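Long-range contact in beta-glucuronidase (Dictyoglomus thermophilum, PDB 6XXW), which probably hydrolyses beta-D-glucuronides, as a family 2 glycoside hydrolase with beta-glucuronidase activity: residues A[302-307]-A[550-555]. Residues are numbered along the deposited sequence; the frame is centred on the assembly and turned at random.
Sequences KGFGKH and WNFADF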
ATOM      1  N   LYS A 302     -23.180 -17.055 -11.866  1.00 18.39           N
ATOM      2  CA  LYS A 302     -22.505 -15.790 -11.530  1.00 18.27           C
ATOM      3  C   LYS A 302     -21.585 -16.115 -10.358  1.00 16.87           C
ATOM      4  O   LYS A 302     -22.085 -16.400  -9.334  1.00 16.84           O
ATOM      5  CB  LYS A 302     -23.517 -14.707 -11.156  1.00 17.49           C
ATOM      6  CG  LYS A 302     -24.460 -14.275 -12.254  1.00 25.60           C
ATOM      7  CD  LYS A 302     -25.529 -13.337 -11.798  1.00 22.90           C
ATOM      8  CE  LYS A 302     -26.261 -13.772 -10.558  1.00 24.85           C
ATOM      9  NZ  LYS A 302     -27.345 -12.837 -10.214  1.00 28.89           N
ATOM     10  N   GLY A 303     -20.274 -16.073 -10.553  1.00 15.06           N
ATOM     11  CA  GLY A 303     -19.455 -16.466  -9.409  1.00 18.08           C
ATOM     12  C   GLY A 303     -17.968 -16.482  -9.633  1.00 21.97           C
ATOM     13  O   GLY A 303     -17.476 -15.719 -10.391  1.00 18.39           O
ATOM     14  N   PHE A 304     -17.365 -17.531  -8.831  1.00 18.26           N
ATOM     15  CA  PHE A 304     -15.909 -17.458  -8.736  1.00 14.27           C
ATOM     16  C   PHE A 304     -15.262 -18.822  -8.833  1.00 15.71           C
ATOM     17  O   PHE A 304     -15.914 -19.803  -8.740  1.00 18.74           O
ATOM     18  CB  PHE A 304     -15.498 -16.779  -7.428  1.00 30.00           C
ATOM     19  CG  PHE A 304     -15.936 -15.346  -7.325  1.00 30.00           C
ATOM     20  CD1 PHE A 304     -15.188 -14.335  -7.905  1.00 30.00           C
ATOM     21  CD2 PHE A 304     -17.096 -15.009  -6.648  1.00 30.00           C
ATOM     22  CE1 PHE A 304     -15.590 -13.016  -7.813  1.00 30.00           C
ATOM     23  CE2 PHE A 304     -17.501 -13.691  -6.551  1.00 30.00           C
ATOM     24  CZ  PHE A 304     -16.748 -12.693  -7.135  1.00 30.00           C
ATOM     25  N   GLY A 305     -14.025 -18.893  -9.161  1.00 16.24           N
ATOM     26  CA  GLY A 305     -13.162 -19.990  -8.737  1.00 14.04           C
ATOM     27  C   GLY A 305     -12.623 -19.572  -7.377  1.00 19.74           C
ATOM     28  O   GLY A 305     -12.248 -18.405  -7.237  1.00 19.14           O
ATOM     29  N   LYS A 306     -12.672 -20.462  -6.395  1.00 14.27           N
ATOM     30  CA  LYS A 306     -12.142 -20.120  -5.070  1.00 17.25           C
ATOM     31  C   LYS A 306     -10.860 -20.915  -4.800  1.00 17.43           C
ATOM     32  O   LYS A 306     -10.319 -21.435  -5.691  1.00 21.98           O
ATOM     33  CB  LYS A 306     -13.215 -20.402  -4.021  1.00 15.70           C
ATOM     34  CG  LYS A 306     -14.381 -19.443  -3.997  1.00 19.17           C
ATOM     35  CD  LYS A 306     -15.371 -19.730  -2.907  1.00 17.81           C
ATOM     36  CE  LYS A 306     -15.304 -18.811  -1.720  1.00 25.00           C
ATOM     37  NZ  LYS A 306     -14.034 -18.905  -0.974  1.00 23.74           N
ATOM     38  N   HIS A 307     -10.367 -20.848  -3.589  1.00 17.56           N
ATOM     39  CA  HIS A 307      -9.278 -21.691  -3.113  1.00 17.66           C
ATOM     40  C   HIS A 307      -9.475 -21.842  -1.618  1.00 20.38           C
ATOM     41  O   HIS A 307     -10.040 -20.959  -0.976  1.00 19.00           O
ATOM     42  CB  HIS A 307      -7.883 -21.097  -3.381  1.00 18.53           C
ATOM     43  CG  HIS A 307      -7.189 -21.688  -4.565  1.00 20.38           C
ATOM     44  ND1 HIS A 307      -6.931 -23.037  -4.682  1.00 16.03           N
ATOM     45  CD2 HIS A 307      -6.714 -21.115  -5.696  1.00 20.75           C
ATOM     46  CE1 HIS A 307      -6.331 -23.269  -5.832  1.00 17.62           C
ATOM     47  NE2 HIS A 307      -6.189 -22.120  -6.467  1.00 16.75           N
ATOM     48  N   TRP A 550     -11.710 -15.459 -12.015  1.00 16.65           N
ATOM     49  CA  TRP A 550     -10.567 -15.919 -11.235  1.00 13.90           C
ATOM     50  C   TRP A 550      -9.894 -14.696 -10.623  1.00 12.38           C
ATOM     51  O   TRP A 550      -9.405 -13.844 -11.368  1.00 18.07           O
ATOM     52  CB  TRP A 550      -9.567 -16.644 -12.132  1.00 17.38           C
ATOM     53  CG  TRP A 550      -8.492 -17.306 -11.365  1.00 16.49           C
ATOM     54  CD1 TRP A 550      -7.223 -16.851 -11.145  1.00 17.14           C
ATOM     55  CD2 TRP A 550      -8.607 -18.545 -10.675  1.00 16.57           C
ATOM     56  NE1 TRP A 550      -6.534 -17.753 -10.366  1.00 19.18           N
ATOM     57  CE2 TRP A 550      -7.365 -18.802 -10.063  1.00 18.73           C
ATOM     58  CE3 TRP A 550      -9.644 -19.475 -10.530  1.00 16.59           C
ATOM     59  CZ2 TRP A 550      -7.120 -19.964  -9.319  1.00 16.95           C
ATOM     60  CZ3 TRP A 550      -9.406 -20.630  -9.779  1.00 20.72           C
ATOM     61  CH2 TRP A 550      -8.158 -20.858  -9.180  1.00 22.75           C
ATOM     62  N   ASN A 551      -9.829 -14.607  -9.286  1.00 15.22           N
ATOM     63  CA  ASN A 551     -10.265 -15.607  -8.293  1.00 15.49           C
ATOM     64  C   ASN A 551     -11.142 -14.860  -7.296  1.00 17.09           C
ATOM     65  O   ASN A 551     -11.177 -13.629  -7.328  1.00 15.75           O
ATOM     66  CB  ASN A 551      -9.061 -16.225  -7.561  1.00 16.97           C
ATOM     67  CG  ASN A 551      -9.440 -17.366  -6.606  1.00 23.10           C
ATOM     68  OD1 ASN A 551      -9.889 -17.140  -5.471  1.00 19.55           O
ATOM     69  ND2 ASN A 551      -9.225 -18.602  -7.053  1.00 18.13           N
ATOM     70  N   PHE A 552     -11.833 -15.590  -6.415  1.00 15.54           N
ATOM     71  CA  PHE A 552     -12.533 -14.954  -5.297  1.00 16.17           C
ATOM     72  C   PHE A 552     -11.587 -14.059  -4.494  1.00 16.94           C
ATOM     73  O   PHE A 552     -11.896 -12.891  -4.234  1.00 18.29           O
ATOM     74  CB  PHE A 552     -13.164 -16.024  -4.398  1.00 18.61           C
ATOM     75  CG  PHE A 552     -13.853 -15.473  -3.155  1.00 16.61           C
ATOM     76  CD1 PHE A 552     -15.117 -14.901  -3.235  1.00 18.38           C
ATOM     77  CD2 PHE A 552     -13.247 -15.578  -1.905  1.00 20.16           C
ATOM     78  CE1 PHE A 552     -15.759 -14.409  -2.098  1.00 15.94           C
ATOM     79  CE2 PHE A 552     -13.872 -15.090  -0.754  1.00 16.20           C
ATOM     80  CZ  PHE A 552     -15.137 -14.505  -0.850  1.00 17.56           C
ATOM     81  N   ALA A 553     -10.420 -14.578  -4.108  1.00 16.55           N
ATOM     82  CA  ALA A 553      -9.513 -13.810  -3.255  1.00 17.37           C
ATOM     83  C   ALA A 553      -8.055 -14.135  -3.562  1.00 17.80           C
ATOM     84  O   ALA A 553      -7.733 -15.249  -3.991  1.00 19.93           O
ATOM     85  CB  ALA A 553      -9.786 -14.087  -1.770  1.00 13.80           C
ATOM     86  N   ASP A 554      -7.170 -13.168  -3.275  1.00 14.05           N
ATOM     87  CA  ASP A 554      -5.722 -13.392  -3.361  1.00 14.53           C
ATOM     88  C   ASP A 554      -5.320 -14.614  -2.544  1.00 17.70           C
ATOM     89  O   ASP A 554      -5.780 -14.799  -1.413  1.00 18.87           O
ATOM     90  CB  ASP A 554      -4.940 -12.170  -2.843  1.00 13.30           C
ATOM     91  CG  ASP A 554      -5.236 -10.897  -3.626  1.00 18.71           C
ATOM     92  OD1 ASP A 554      -5.702 -11.000  -4.778  1.00 16.97           O
ATOM     93  OD2 ASP A 554      -5.004  -9.787  -3.083  1.00 20.23           O
ATOM     94  N   PHE A 555      -4.440 -15.445  -3.109  1.00 13.81           N
ATOM     95  CA  PHE A 555      -4.030 -16.683  -2.448  1.00 20.98           C
ATOM     96  C   PHE A 555      -2.548 -16.932  -2.681  1.00 17.05           C
ATOM     97  O   PHE A 555      -1.955 -16.400  -3.619  1.00 19.51           O
ATOM     98  CB  PHE A 555      -4.850 -17.893  -2.941  1.00 17.95           C
ATOM     99  CG  PHE A 555      -4.725 -18.163  -4.418  1.00 16.99           C
ATOM    100  CD1 PHE A 555      -5.552 -17.511  -5.330  1.00 20.57           C
ATOM    101  CD2 PHE A 555      -3.790 -19.075  -4.899  1.00 16.19           C
ATOM    102  CE1 PHE A 555      -5.445 -17.767  -6.703  1.00 18.13           C
ATOM    103  CE2 PHE A 555      -3.674 -19.329  -6.270  1.00 14.81           C
ATOM    104  CZ  PHE A 555      -4.502 -18.689  -7.165  1.00 16.82           C
TER
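F552 meets F304 and K306 where the first and last strands of the TIM barrel, the parallel neighbours 297-305 and 544-550, run out at their C-terminal ends, the end that carries the active site in this fold. The F552 ring, swung away from its own backbone N (chi1 177°), turns an edge to the face of F304, CD1 standing 3.9 Å from F304 CD2. K306 lies alongside F552, pointing the same way, and sets CE over one ring face, 3.9 Å from the centroid. Bent at its last two torsions, the lysine leaves NZ off-centre in a cation-pi contact while NZ forms a salt bridge with D325 of helix 319-332. Between the backbones, F552 N donates to G305 O at 3.0 Å.

Beyond a cis peptide bond between W550 and N551, the loop folds into an Asx turn, in which N551 OD1 takes the A553 N-H on an in-plane lone pair at 3.0 Å. ND2 of the same amide gives a weak bond to K306 O, which S340 OG also reaches. Cut back to an alanine, position N551 would probably leave the A553 N-H without its acceptor and take away the weak tie to K306 O.

H307 belongs to an aromatic cluster with W550 and F555. Its NE2 comes to the edge of the indole, 3.6 Å from W550 CH2, near the ring plane; W550 itself borders a bound Tris molecule. ND1 is hydrogen-bonded to Y342 OH, and H307 CD2 sits over the centre of the F555 ring, 3.4 Å above its plane.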